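Local coordinates for protein esterase (uncultured bacterium pCosCE1, PDB 7ATL) that hydrolyses carboxylic esters and also shows promiscuous acyltransferase activity, as a family VIII carboxylesterase of beta-lactamase-like fold, at residues T72-R77 against H196-P201; G131-L136 against R154-A159; T238-F243 against T363-M368; D273-V278 against S356-T361; A329-N334 against I376-Y381. All coordinates share one frame; numbering follows the deposited sequence. Where two conformers were deposited one is given.

Contact 1. Residues T72-R77 against H196-P201; sequences TLAAMR and HWVAQP
Arg77 leaves its helix with CG anti to the carbonyl carbon (chi1 -71°) and then bends at chi3 (77°). The bend turns the guanidinium toward the backbone of 196-201. Trp197 has the same kind of first torsion, with CG beside its own backbone N. Arg77 NH1 donates to Trp197 O at 2.8 Å. The N-H...O angle is 146°, so the bond is somewhat bent. The acceptor lies near the guanidinium plane, but the donor sits above the plane of the carbonyl. Arg77 NE turns to a second carbonyl, Ile288 O, so two backbone oxygens hold the group. This fixes the rotation of a largely buried charge. Pro201 CG lies 3.7 Å from Arg77 NH1, obliquely to the guanidinium.

The contact joins helix 67-80 to the end of helix 190-199, within the helical part of the beta-lactamase-like fold. An SxxK pattern (Ser65, Lys68) lies at the start of helix 67-80; as in this family its serine is probably the nucleophile. The contact is on later turns of that helix. Helix 190-199 has a wider pi-type turn at 196-199.

The rest is apolar. Ala74 is the close point of the backbones, its CA 5.5 Å from Trp197 CA. Val198 carries CG1 anti to its backbone N and CG2 anti to its carbonyl carbon. Val198 CG2 meets Ala74 CB at 3.8 Å. Val198 CG1 faces Leu73 CD2 at 4.1 Å, and these two side chains cross obliquely. Trp197 CE3 lies beside Arg77, 3.9 Å from Arg77 CB. The Trp197 side chain also touches Met78 and Gln81.

Contact 2. Residues G131-L136 against R154-A159; sequences GPYHRL and RLLAQA. With EDO (1,2-ethanediol), chain F.
Gly131 is the N-cap of the short helix that begins at Pro132, and this helix meets the last turn of helix 149-157 and the residues after it, with Leu136 CA 6.5 Å from Leu155 CA. No hydrogen bond crosses between the segments. Side chains make most of the contact, partly against backbone.

Tyr133 has CG anti to its carbonyl carbon (chi1 -79°), and its ring reaches out to the other segment. Leu156 has CG anti to its backbone N (chi1 179°), which brings CD1 to the phenol end of the ring. Leu156 CD1 lies 3.4 Å from Tyr133 CZ, and the two side chains cross obliquely. Ala159 CB meets the same ring farther back, 3.6 Å from Tyr133 CE1. The hydroxyl is tied elsewhere: Tyr133 OH is hydrogen-bonded to Asp122 N. Gln127 OE1 bonds to Tyr133 N, so both ends of the residue are held.

Leu136 CD1 lies 3.8 Å from Ala159 CB and 4.0 Å from Gln158 C. The Ala159 methyl is thus met by both Tyr133 and Leu136. Leu155 places its branched end at the carbonyl of Leu136, with Leu155 CD1 3.6 Å from Leu136 O.

A 1,2-ethanediol, probably from the crystallisation liquor, lies beside His134. Its O2 makes a weak hydrogen bond to His134 O at 3.4 Å. The diol is also hydrogen-bonded to Lys139 NZ.

Two short helices close in sequence pair here through an apolar patch in the helical region of the beta-lactamase-like fold. The Tyr133 side chain lies near, without touching, the residues of a probable SxxK active-site motif.

Contact 3. Residues T238-F243 against T363-M368; sequences TLPEGF and TAFEGM
Phe365 follows a cis peptide bond and sits at the N-cap of helix 366-369. CG stands anti to the carbonyl carbon (chi1 -52°), which carries the ring from CB toward Pro240. Pro240 CD lies over one face of the ring, near CG and CD2, and 3.8 Å from the Phe365 ring centroid. It is only 15° off the ring normal, a CH-pi contact. Along one side of the ring, Phe365 CE1 meets Leu239 CD2 at 3.8 Å, the two side chains crossing at about a right angle. Along the other side, CE2 comes near Thr238 O. CZ, at the tip, lies between these two neighbours. The backbone of Phe365 is held by Asp223, which takes a hydrogen bond from Phe365 N.

Met368, one turn on, bends at chi3 (77°). Met368 CE points at Phe243, tip to tip, 3.8 Å from Phe243 CD2. Pro240 CG is also near, 4.3 Å from Met368 CE. A type II beta turn from Pro240 to Phe243 puts both residues there, closed by Phe243 N to Pro240 O. Two bound glycols, at least one probably from the crystallisation liquor, lie about 4 Å from the Phe243 side chain, consistent with a pocket beside Phe243 and Met368.

Contact 4. Residues D273-V278 against S356-T361; sequences DVLQLV and SVVALT
Helix 271-283 packs here on one face of the seven-stranded antiparallel sheet of the beta-lactamase-like fold. It meets strand 355-361, which lies inside the sheet between strands 27-34 and 345-350. The short helix and strand segments run roughly antiparallel, at 149°, their axes approaching to 8.5 Å.

Val358 is at the middle of the contact. Its CG1 is anti to the backbone N and its CG2 anti to the carbonyl carbon (chi1 168°), so both methyls reach the helix. Val358 CG2 lies 3.6 Å from Val274 CG1, and these two valines cross obliquely. Val358 CG2 is also 3.8 Å from Leu275 N, on the helix backbone itself. Val278 CG2 approaches it from the next turn.

This is the alternation of a beta strand against a helix. Ser356, Val358 and Leu360 point toward helix 271-283, whereas Val357 points to the other side of the sheet. On the helix, Val274 and Val278 are one turn apart and point toward the strand.

Ser356 CB packs 3.7 Å from both Val278 CG1 and Leu275 CD1. Leu275 reaches it because its CG is anti to the backbone N (chi1 180°). The Ser356 hydroxyl is hydrogen-bonded to Glu279 OE2, which satisfies a buried polar atom. At the other end, Leu360 CD1 is a looser neighbour of Val274 CG2, at 4.4 Å. Tyr70 of helix 67-80 touches Val274 as well.

Contact 5. Residues A329-N334 against I376-Y381; sequences ATPQHN and IRDAVY
Several polar bonds form within each segment. Thr330 OG1 accepts from Gln332 N at 3.1 Å, which makes an ST turn. Thr330 OG1 also donates to Gln332 OE1 at 2.6 Å, so this hydroxyl is gripped twice. The other end of that amide, Gln332 NE2, bonds to Gln338 OE1. Within 376-381, Arg377 NE forms a salt bridge to Asp378 OD1 at 2.9 Å. A weaker bond from Arg377 NH2 reaches the same oxygen. The pair holds the guanidinium in place, and the chain bends at chi3 (64°) to allow it.

Face and apolar contacts join the two segments. Pro331 CD sits over one face of the Arg377 guanidinium, 3.8 Å from Arg377 NE. The Gln332 amide meets the arginine's aliphatic part, with Gln332 CD 3.8 Å from Arg377 CD, and its plane stands 71° from the guanidinium. Pro331 also leans on Tyr381, with Pro331 CG 3.6 Å from Tyr381 CD1. One face of the Tyr381 ring carries Pro331 O and Gln332 N, both offset toward the rim. Gln332 CG lies 3.7 Å from Tyr381 OH.

Asp350 OD2 is shared by Tyr381 OH and His333 ND1, linking both segments to strand 345-350. The loop follows helix 325-328, which ends in a Schellman motif at Ala329, and leads into strand 337-341. Tyr381 and Val380 of helix 372-381 rest on strand 355-361, while Ile376 and Ala379 touch helix 3-21.

Helices 271-283 and 372-381 pack on opposite sides of strand 355-361. Contacts 4 and 5 touch where Val357 CG2 meets Val380 CG2 at 3.8 Å. Contact 1 joins contact 4 through Leu73 CD2 and Leu277 CD1, 3.9 Å apart, so helices 67-80 and 271-283 meet. Contact 4 is nested in the chain loop closed by contact 3. Segment 363-368 follows strand 355-361, and Gly367 CA lies 3.6 Å from Thr361 OG1. Contact 2 is nested in the loop closed by contact 1, yet their centres are 29 Å apart. Its nearest atoms to contact 3 are about 9 Å away. The side chains of Tyr133 and Met368 both lie near the probable SxxK active site, without touching it.

Contact 1. Residues T72-R77 against H196-P201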
# COMPACT_ATOMS: atom_id res chain seq x y z
N THR A 72 8.58 3.17 -0.68
CA THR A 72 8.72 4.58 -1.13
C THR A 72 9.53 5.36 -0.08
O THR A 72 10.47 6.08 -0.47
CB THR A 72 7.35 5.21 -1.41
OG1 THR A 72 6.75 4.45 -2.45
CG2 THR A 72 7.45 6.67 -1.78
N LEU A 73 9.22 5.19 1.22
CA LEU A 73 10.00 5.84 2.31
C LEU A 73 11.47 5.43 2.24
O LEU A 73 12.31 6.31 2.41
CB LEU A 73 9.46 5.52 3.71
CG LEU A 73 10.30 6.14 4.83
CD1 LEU A 73 10.49 7.63 4.58
CD2 LEU A 73 9.70 5.93 6.19
N ALA A 74 11.78 4.15 2.04
CA ALA A 74 13.18 3.67 1.98
C ALA A 74 13.92 4.43 0.87
O ALA A 74 15.02 4.94 1.14
CB ALA A 74 13.20 2.18 1.78
N ALA A 75 13.32 4.53 -0.31
CA ALA A 75 13.85 5.24 -1.50
C ALA A 75 14.05 6.73 -1.20
O ALA A 75 15.11 7.28 -1.59
CB ALA A 75 12.89 5.10 -2.65
N MET A 76 13.04 7.39 -0.62
CA MET A 76 13.11 8.85 -0.38
C MET A 76 14.25 9.15 0.61
O MET A 76 14.94 10.20 0.46
CB MET A 76 11.80 9.38 0.17
CG MET A 76 10.69 9.42 -0.86
SD MET A 76 11.12 10.07 -2.47
CE MET A 76 11.70 11.70 -2.01
N ARG A 77 14.48 8.26 1.55
CA ARG A 77 15.62 8.41 2.48
C ARG A 77 16.93 8.28 1.69
O ARG A 77 17.86 9.07 1.96
CB ARG A 77 15.53 7.43 3.65
CG ARG A 77 14.43 7.79 4.62
CD ARG A 77 14.62 7.05 5.93
NE ARG A 77 15.68 7.71 6.66
CZ ARG A 77 16.75 7.12 7.17
NH1 ARG A 77 16.92 5.81 7.07
NH2 ARG A 77 17.65 7.86 7.79
N HIS A 196 17.25 -1.82 7.77
CA HIS A 196 18.29 -0.76 7.94
C HIS A 196 17.74 0.63 7.64
O HIS A 196 18.07 1.54 8.41
CB HIS A 196 19.54 -1.07 7.10
CG HIS A 196 20.26 -2.29 7.55
ND1 HIS A 196 21.11 -2.99 6.73
CD2 HIS A 196 20.22 -2.96 8.73
CE1 HIS A 196 21.59 -4.03 7.39
NE2 HIS A 196 21.07 -4.02 8.62
N TRP A 197 16.89 0.79 6.62
CA TRP A 197 16.49 2.14 6.11
C TRP A 197 15.18 2.60 6.73
O TRP A 197 14.98 3.81 6.77
CB TRP A 197 16.46 2.18 4.59
CG TRP A 197 17.84 2.20 4.04
CD1 TRP A 197 18.65 1.13 3.84
CD2 TRP A 197 18.62 3.36 3.73
NE1 TRP A 197 19.85 1.54 3.34
CE2 TRP A 197 19.87 2.91 3.29
CE3 TRP A 197 18.37 4.74 3.73
CZ2 TRP A 197 20.89 3.77 2.89
CZ3 TRP A 197 19.36 5.60 3.32
CH2 TRP A 197 20.61 5.11 2.90
N VAL A 198 14.34 1.70 7.21
CA VAL A 198 13.01 2.09 7.77
C VAL A 198 12.81 1.52 9.18
O VAL A 198 12.66 2.32 10.11
CB VAL A 198 11.88 1.74 6.79
CG1 VAL A 198 10.50 2.10 7.33
CG2 VAL A 198 12.11 2.42 5.45
N ALA A 199 12.79 0.20 9.35
CA ALA A 199 12.30 -0.43 10.61
C ALA A 199 13.11 0.07 11.82
O ALA A 199 12.49 0.42 12.86
CB ALA A 199 12.37 -1.93 10.49
N GLN A 200 14.44 0.08 11.72
CA GLN A 200 15.32 0.46 12.85
C GLN A 200 15.20 1.96 13.11
O GLN A 200 14.84 2.34 14.21
CB GLN A 200 16.76 -0.02 12.63
CG GLN A 200 16.88 -1.53 12.85
CD GLN A 200 18.31 -2.03 12.85
OE1 GLN A 200 18.76 -2.61 13.83
NE2 GLN A 200 19.03 -1.79 11.77
N PRO A 201 15.45 2.85 12.13
CA PRO A 201 15.26 4.29 12.34
C PRO A 201 13.92 4.72 12.95
O PRO A 201 13.93 5.60 13.79
CB PRO A 201 15.36 4.85 10.92
CG PRO A 201 16.33 3.90 10.23
CD PRO A 201 16.01 2.54 10.81

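Contact 2. Residues G131-L136 against R154-A159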
# COMPACT_ATOMS: atom_id res chain seq x y z
N GLY A 131 -3.90 -12.21 -20.93
CA GLY A 131 -3.24 -10.95 -21.33
C GLY A 131 -1.73 -11.08 -21.24
O GLY A 131 -1.20 -12.08 -20.75
N PRO A 132 -0.97 -10.08 -21.72
CA PRO A 132 0.47 -10.25 -21.92
C PRO A 132 1.25 -10.65 -20.65
O PRO A 132 2.12 -11.52 -20.76
CB PRO A 132 0.96 -8.92 -22.51
CG PRO A 132 -0.22 -7.95 -22.41
CD PRO A 132 -1.47 -8.77 -22.16
N TYR A 133 0.92 -10.08 -19.48
CA TYR A 133 1.57 -10.46 -18.20
C TYR A 133 1.21 -11.91 -17.81
O TYR A 133 2.12 -12.61 -17.35
CB TYR A 133 1.19 -9.50 -17.07
CG TYR A 133 1.92 -8.18 -17.04
CD1 TYR A 133 2.45 -7.59 -18.17
CD2 TYR A 133 2.03 -7.48 -15.85
CE1 TYR A 133 3.09 -6.36 -18.11
CE2 TYR A 133 2.66 -6.24 -15.78
CZ TYR A 133 3.19 -5.67 -16.91
OH TYR A 133 3.81 -4.47 -16.84
N HIS A 134 -0.05 -12.37 -18.00
CA HIS A 134 -0.47 -13.78 -17.74
C HIS A 134 0.41 -14.73 -18.59
O HIS A 134 1.03 -15.64 -18.01
CB HIS A 134 -1.99 -13.91 -17.97
CG HIS A 134 -2.86 -13.06 -17.08
ND1 HIS A 134 -3.26 -11.76 -17.43
CD2 HIS A 134 -3.43 -13.31 -15.88
CE1 HIS A 134 -4.02 -11.27 -16.48
NE2 HIS A 134 -4.13 -12.20 -15.52
N ARG A 135 0.47 -14.49 -19.91
CA ARG A 135 1.23 -15.32 -20.87
C ARG A 135 2.71 -15.33 -20.51
O ARG A 135 3.40 -16.28 -20.87
CB ARG A 135 1.00 -14.88 -22.32
CG ARG A 135 -0.31 -15.39 -22.92
CD ARG A 135 -0.46 -15.18 -24.43
NE ARG A 135 0.22 -13.97 -24.91
CZ ARG A 135 -0.27 -12.71 -24.93
NH1 ARG A 135 -1.49 -12.43 -24.48
NH2 ARG A 135 0.48 -11.73 -25.39
N LEU A 136 3.23 -14.32 -19.83
CA LEU A 136 4.68 -14.30 -19.51
C LEU A 136 4.95 -14.90 -18.13
O LEU A 136 6.10 -15.17 -17.86
CB LEU A 136 5.19 -12.86 -19.58
CG LEU A 136 5.74 -12.45 -20.95
CD1 LEU A 136 5.93 -10.94 -21.02
CD2 LEU A 136 7.04 -13.20 -21.24
N ARG A 154 12.88 -9.91 -14.54
CA ARG A 154 13.41 -10.25 -15.88
C ARG A 154 12.24 -10.65 -16.77
O ARG A 154 12.30 -10.36 -17.99
CB ARG A 154 14.50 -11.32 -15.82
CG ARG A 154 15.86 -10.79 -15.35
CD ARG A 154 16.80 -11.90 -14.92
NE ARG A 154 18.13 -11.39 -14.61
CZ ARG A 154 19.03 -10.99 -15.51
NH1 ARG A 154 18.76 -11.00 -16.80
NH2 ARG A 154 20.21 -10.55 -15.10
N LEU A 155 11.20 -11.25 -16.20
CA LEU A 155 9.99 -11.59 -16.98
C LEU A 155 9.28 -10.28 -17.35
O LEU A 155 8.92 -10.10 -18.53
CB LEU A 155 9.10 -12.55 -16.17
CG LEU A 155 9.63 -13.98 -15.98
CD1 LEU A 155 8.60 -14.83 -15.25
CD2 LEU A 155 10.01 -14.66 -17.29
N LEU A 156 9.12 -9.37 -16.37
CA LEU A 156 8.44 -8.05 -16.55
C LEU A 156 9.17 -7.23 -17.64
O LEU A 156 8.48 -6.53 -18.43
CB LEU A 156 8.44 -7.30 -15.21
CG LEU A 156 7.80 -5.91 -15.20
CD1 LEU A 156 6.35 -5.96 -15.65
CD2 LEU A 156 7.88 -5.32 -13.80
N ALA A 157 10.51 -7.32 -17.66
CA ALA A 157 11.39 -6.60 -18.61
C ALA A 157 11.03 -6.99 -20.05
O ALA A 157 11.26 -6.15 -20.94
CB ALA A 157 12.85 -6.90 -18.33
N GLN A 158 10.50 -8.20 -20.25
CA GLN A 158 10.19 -8.75 -21.60
C GLN A 158 8.79 -8.32 -22.08
O GLN A 158 8.45 -8.60 -23.24
CB GLN A 158 10.30 -10.27 -21.59
CG GLN A 158 11.71 -10.78 -21.36
CD GLN A 158 11.63 -12.28 -21.18
OE1 GLN A 158 11.97 -12.82 -20.13
NE2 GLN A 158 11.09 -12.94 -22.18
N ALA A 159 8.00 -7.70 -21.21
CA ALA A 159 6.66 -7.19 -21.55
C ALA A 159 6.77 -5.77 -22.13
O ALA A 159 7.57 -4.97 -21.68
CB ALA A 159 5.76 -7.23 -20.34
C1 EDO F . 0.87 -16.08 -14.71
O1 EDO F . 1.50 -15.17 -13.79
C2 EDO F . -0.59 -15.86 -14.90
O2 EDO F . -1.24 -16.80 -15.71

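Contact 3. Residues T238-F243 against T363-M368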
# COMPACT_ATOMS: atom_id res chain seq x y z
N THR A 238 -12.78 -11.54 -8.20
CA THR A 238 -13.15 -10.42 -9.12
C THR A 238 -12.91 -9.10 -8.36
O THR A 238 -13.44 -8.92 -7.26
CB THR A 238 -14.57 -10.58 -9.69
OG1 THR A 238 -14.73 -11.92 -10.12
CG2 THR A 238 -14.85 -9.67 -10.87
N LEU A 239 -12.07 -8.24 -8.90
CA LEU A 239 -11.83 -6.91 -8.29
C LEU A 239 -13.08 -6.08 -8.50
O LEU A 239 -13.80 -6.29 -9.49
CB LEU A 239 -10.58 -6.29 -8.91
CG LEU A 239 -9.28 -6.95 -8.46
CD1 LEU A 239 -8.18 -6.83 -9.51
CD2 LEU A 239 -8.85 -6.37 -7.13
N PRO A 240 -13.41 -5.15 -7.58
CA PRO A 240 -14.53 -4.23 -7.79
C PRO A 240 -14.29 -3.42 -9.08
O PRO A 240 -13.13 -3.23 -9.46
CB PRO A 240 -14.56 -3.34 -6.54
CG PRO A 240 -13.25 -3.60 -5.82
CD PRO A 240 -12.73 -4.94 -6.29
N GLU A 241 -15.37 -3.00 -9.75
CA GLU A 241 -15.33 -2.34 -11.08
C GLU A 241 -14.37 -1.15 -11.05
O GLU A 241 -14.42 -0.37 -10.10
CB GLU A 241 -16.75 -1.95 -11.51
CG GLU A 241 -17.60 -3.17 -11.85
CD GLU A 241 -18.78 -2.93 -12.78
OE1 GLU A 241 -19.29 -3.93 -13.35
OE2 GLU A 241 -19.18 -1.75 -12.94
N GLY A 242 -13.48 -1.07 -12.04
CA GLY A 242 -12.50 0.03 -12.18
C GLY A 242 -11.16 -0.30 -11.55
O GLY A 242 -10.20 0.38 -11.90
N PHE A 243 -11.08 -1.30 -10.68
CA PHE A 243 -9.84 -1.70 -9.95
C PHE A 243 -9.01 -2.71 -10.76
O PHE A 243 -7.80 -2.80 -10.56
CB PHE A 243 -10.22 -2.18 -8.54
CG PHE A 243 -10.83 -1.10 -7.67
CD1 PHE A 243 -12.16 -0.71 -7.81
CD2 PHE A 243 -10.06 -0.44 -6.71
CE1 PHE A 243 -12.70 0.30 -7.02
CE2 PHE A 243 -10.61 0.56 -5.92
CZ PHE A 243 -11.93 0.93 -6.07
N THR A 363 -10.76 -8.03 5.86
CA THR A 363 -11.91 -8.24 4.95
C THR A 363 -11.68 -7.49 3.63
O THR A 363 -11.84 -6.26 3.59
CB THR A 363 -13.19 -7.83 5.67
OG1 THR A 363 -13.25 -8.63 6.86
CG2 THR A 363 -14.43 -8.02 4.83
N ALA A 364 -11.34 -8.21 2.57
CA ALA A 364 -11.26 -7.69 1.18
C ALA A 364 -12.59 -7.95 0.49
O ALA A 364 -13.15 -9.03 0.65
CB ALA A 364 -10.13 -8.41 0.49
N PHE A 365 -13.15 -6.99 -0.27
CA PHE A 365 -12.60 -5.68 -0.51
C PHE A 365 -13.30 -4.62 0.33
O PHE A 365 -13.06 -3.45 0.05
CB PHE A 365 -12.73 -5.35 -2.00
CG PHE A 365 -12.18 -6.44 -2.88
CD1 PHE A 365 -10.81 -6.56 -3.07
CD2 PHE A 365 -13.03 -7.39 -3.44
CE1 PHE A 365 -10.29 -7.59 -3.83
CE2 PHE A 365 -12.51 -8.41 -4.22
CZ PHE A 365 -11.14 -8.51 -4.40
N GLU A 366 -14.13 -4.97 1.32
CA GLU A 366 -14.92 -3.95 2.08
C GLU A 366 -13.94 -2.96 2.72
O GLU A 366 -14.12 -1.76 2.55
CB GLU A 366 -15.90 -4.60 3.07
CG GLU A 366 -16.69 -3.61 3.93
CD GLU A 366 -17.68 -2.66 3.25
OE1 GLU A 366 -18.14 -2.95 2.14
OE2 GLU A 366 -17.99 -1.62 3.86
N GLY A 367 -12.87 -3.44 3.36
CA GLY A 367 -11.89 -2.58 4.04
C GLY A 367 -11.15 -1.61 3.12
O GLY A 367 -10.59 -0.62 3.63
N MET A 368 -11.09 -1.88 1.81
CA MET A 368 -10.28 -1.07 0.88
C MET A 368 -11.21 -0.11 0.15
O MET A 368 -10.91 1.11 0.14
CB MET A 368 -9.58 -1.94 -0.17
CG MET A 368 -8.92 -1.12 -1.26
SD MET A 368 -8.34 -2.10 -2.65
CE MET A 368 -9.85 -2.47 -3.52

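Contact 4. Residues D273-V278 against S356-T361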
# COMPACT_ATOMS: atom_id res chain seq x y z
N ASP A 273 2.78 0.28 13.62
CA ASP A 273 3.96 0.47 12.75
C ASP A 273 3.50 1.33 11.57
O ASP A 273 4.18 2.28 11.25
CB ASP A 273 4.64 -0.85 12.36
CG ASP A 273 5.53 -1.52 13.41
OD1 ASP A 273 5.92 -0.86 14.41
OD2 ASP A 273 5.85 -2.70 13.22
N VAL A 274 2.31 1.11 11.03
CA VAL A 274 1.80 1.91 9.88
C VAL A 274 1.58 3.36 10.32
O VAL A 274 1.83 4.27 9.51
CB VAL A 274 0.52 1.27 9.30
CG1 VAL A 274 -0.13 2.13 8.22
CG2 VAL A 274 0.79 -0.13 8.79
N LEU A 275 1.13 3.57 11.56
CA LEU A 275 0.85 4.94 12.06
C LEU A 275 2.16 5.70 12.19
O LEU A 275 2.16 6.90 11.88
CB LEU A 275 0.12 4.87 13.41
CG LEU A 275 -0.20 6.24 14.01
CD1 LEU A 275 -0.96 7.11 13.01
CD2 LEU A 275 -1.01 6.09 15.28
N GLN A 276 3.23 5.03 12.64
CA GLN A 276 4.61 5.60 12.70
C GLN A 276 4.97 6.05 11.29
O GLN A 276 5.44 7.19 11.14
CB GLN A 276 5.65 4.57 13.15
CG GLN A 276 5.77 4.39 14.66
CD GLN A 276 5.92 5.74 15.31
OE1 GLN A 276 6.87 6.50 15.05
NE2 GLN A 276 4.94 6.09 16.13
N LEU A 277 4.76 5.18 10.31
CA LEU A 277 5.07 5.48 8.89
C LEU A 277 4.28 6.73 8.42
O LEU A 277 4.88 7.62 7.79
CB LEU A 277 4.72 4.26 8.04
CG LEU A 277 4.61 4.52 6.54
CD1 LEU A 277 5.98 4.96 6.01
CD2 LEU A 277 4.09 3.30 5.80
N VAL A 278 2.98 6.79 8.68
CA VAL A 278 2.11 7.87 8.15
C VAL A 278 2.46 9.20 8.85
O VAL A 278 2.55 10.23 8.12
CB VAL A 278 0.63 7.50 8.27
CG1 VAL A 278 -0.28 8.64 7.84
CG2 VAL A 278 0.30 6.24 7.48
N SER A 356 -3.59 11.76 11.28
CA SER A 356 -3.28 10.50 10.57
C SER A 356 -4.33 9.46 10.99
O SER A 356 -4.75 9.42 12.17
CB SER A 356 -1.86 10.03 10.84
OG SER A 356 -0.89 11.03 10.57
N VAL A 357 -4.78 8.67 10.02
CA VAL A 357 -5.80 7.60 10.21
C VAL A 357 -5.23 6.32 9.61
O VAL A 357 -4.75 6.36 8.50
CB VAL A 357 -7.13 8.00 9.55
CG1 VAL A 357 -8.14 6.87 9.53
CG2 VAL A 357 -7.69 9.23 10.24
N VAL A 358 -5.25 5.24 10.37
CA VAL A 358 -4.91 3.87 9.89
C VAL A 358 -6.11 2.97 10.16
O VAL A 358 -6.58 2.90 11.32
CB VAL A 358 -3.64 3.34 10.57
CG1 VAL A 358 -3.46 1.86 10.30
CG2 VAL A 358 -2.40 4.12 10.15
N ALA A 359 -6.61 2.30 9.13
CA ALA A 359 -7.80 1.43 9.21
C ALA A 359 -7.47 0.09 8.55
O ALA A 359 -7.71 -0.05 7.34
CB ALA A 359 -8.95 2.12 8.54
N LEU A 360 -6.86 -0.82 9.31
CA LEU A 360 -6.50 -2.18 8.84
C LEU A 360 -7.69 -3.10 9.08
O LEU A 360 -8.22 -3.06 10.19
CB LEU A 360 -5.26 -2.67 9.59
CG LEU A 360 -4.00 -1.81 9.40
CD1 LEU A 360 -2.77 -2.55 9.89
CD2 LEU A 360 -3.80 -1.38 7.95
N THR A 361 -8.12 -3.86 8.09
CA THR A 361 -9.15 -4.92 8.26
C THR A 361 -8.65 -6.23 7.65
O THR A 361 -7.64 -6.24 6.95
CB THR A 361 -10.54 -4.57 7.68
OG1 THR A 361 -10.68 -5.04 6.34
CG2 THR A 361 -10.86 -3.09 7.74

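Contact 5. Residues A329-N334 against I376-Y381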
# COMPACT_ATOMS: atom_id res chain seq x y z
N ALA A 329 -15.71 15.31 -2.69
CA ALA A 329 -16.84 15.24 -1.74
C ALA A 329 -16.36 14.49 -0.51
O ALA A 329 -16.95 13.46 -0.19
CB ALA A 329 -18.03 14.57 -2.39
N THR A 330 -15.26 14.98 0.07
CA THR A 330 -14.58 14.47 1.28
C THR A 330 -14.43 15.63 2.25
O THR A 330 -14.13 16.75 1.82
CB THR A 330 -13.21 13.87 0.92
OG1 THR A 330 -12.53 13.38 2.09
CG2 THR A 330 -12.30 14.88 0.25
N PRO A 331 -14.56 15.40 3.59
CA PRO A 331 -14.18 16.40 4.59
C PRO A 331 -12.65 16.51 4.73
O PRO A 331 -12.20 17.36 5.47
CB PRO A 331 -14.81 15.86 5.88
CG PRO A 331 -14.76 14.36 5.70
CD PRO A 331 -15.01 14.15 4.22
N GLN A 332 -11.88 15.65 4.06
CA GLN A 332 -10.40 15.76 4.05
C GLN A 332 -10.03 17.07 3.35
O GLN A 332 -10.79 17.54 2.52
CB GLN A 332 -9.74 14.58 3.33
CG GLN A 332 -10.04 13.23 3.94
CD GLN A 332 -9.80 12.07 3.01
OE1 GLN A 332 -10.30 12.02 1.88
NE2 GLN A 332 -9.03 11.12 3.49
N HIS A 333 -8.89 17.64 3.70
CA HIS A 333 -8.43 18.94 3.15
C HIS A 333 -7.39 18.69 2.05
O HIS A 333 -6.68 17.66 2.09
CB HIS A 333 -7.88 19.82 4.28
CG HIS A 333 -8.88 20.23 5.32
ND1 HIS A 333 -9.21 19.43 6.38
CD2 HIS A 333 -9.53 21.41 5.52
CE1 HIS A 333 -10.07 20.06 7.15
NE2 HIS A 333 -10.28 21.28 6.65
N ASN A 334 -7.27 19.64 1.12
CA ASN A 334 -6.26 19.58 0.05
C ASN A 334 -4.90 19.33 0.68
O ASN A 334 -4.67 19.86 1.76
CB ASN A 334 -6.30 20.83 -0.80
CG ASN A 334 -7.62 20.97 -1.54
OD1 ASN A 334 -8.31 20.00 -1.86
ND2 ASN A 334 -7.99 22.20 -1.79
N ILE A 376 -15.52 5.52 8.31
CA ILE A 376 -14.46 5.82 9.30
C ILE A 376 -13.98 7.26 9.06
O ILE A 376 -13.96 8.05 10.03
CB ILE A 376 -13.30 4.82 9.24
CG1 ILE A 376 -13.76 3.42 9.68
CG2 ILE A 376 -12.12 5.33 10.07
CD1 ILE A 376 -13.93 3.27 11.18
N ARG A 377 -13.65 7.57 7.81
CA ARG A 377 -13.16 8.90 7.38
C ARG A 377 -14.13 9.95 7.95
O ARG A 377 -13.69 10.84 8.71
CB ARG A 377 -13.07 8.96 5.85
CG ARG A 377 -12.77 10.35 5.30
CD ARG A 377 -13.17 10.54 3.85
NE ARG A 377 -14.60 10.44 3.63
CZ ARG A 377 -15.20 10.56 2.45
NH1 ARG A 377 -14.51 10.80 1.35
NH2 ARG A 377 -16.52 10.44 2.38
N ASP A 378 -15.41 9.80 7.62
CA ASP A 378 -16.51 10.67 8.10
C ASP A 378 -16.54 10.73 9.64
O ASP A 378 -16.65 11.85 10.19
CB ASP A 378 -17.82 10.20 7.46
CG ASP A 378 -17.89 10.54 5.98
OD1 ASP A 378 -16.85 10.99 5.43
OD2 ASP A 378 -18.97 10.40 5.41
N ALA A 379 -16.40 9.61 10.34
CA ALA A 379 -16.39 9.60 11.82
C ALA A 379 -15.23 10.44 12.35
O ALA A 379 -15.39 11.03 13.42
CB ALA A 379 -16.32 8.19 12.36
N VAL A 380 -14.09 10.50 11.66
CA VAL A 380 -12.91 11.26 12.16
C VAL A 380 -13.24 12.76 12.13
O VAL A 380 -12.95 13.44 13.13
CB VAL A 380 -11.63 10.92 11.37
CG1 VAL A 380 -10.46 11.82 11.75
CG2 VAL A 380 -11.26 9.46 11.57
N TYR A 381 -13.88 13.25 11.07
CA TYR A 381 -14.18 14.69 10.87
C TYR A 381 -15.58 15.08 11.41
O TYR A 381 -15.93 16.27 11.29
CB TYR A 381 -14.02 15.04 9.38
CG TYR A 381 -12.63 14.93 8.79
CD1 TYR A 381 -12.19 13.77 8.16
CD2 TYR A 381 -11.76 16.00 8.80
CE1 TYR A 381 -10.93 13.68 7.59
CE2 TYR A 381 -10.50 15.93 8.24
CZ TYR A 381 -10.07 14.77 7.62
OH TYR A 381 -8.82 14.72 7.06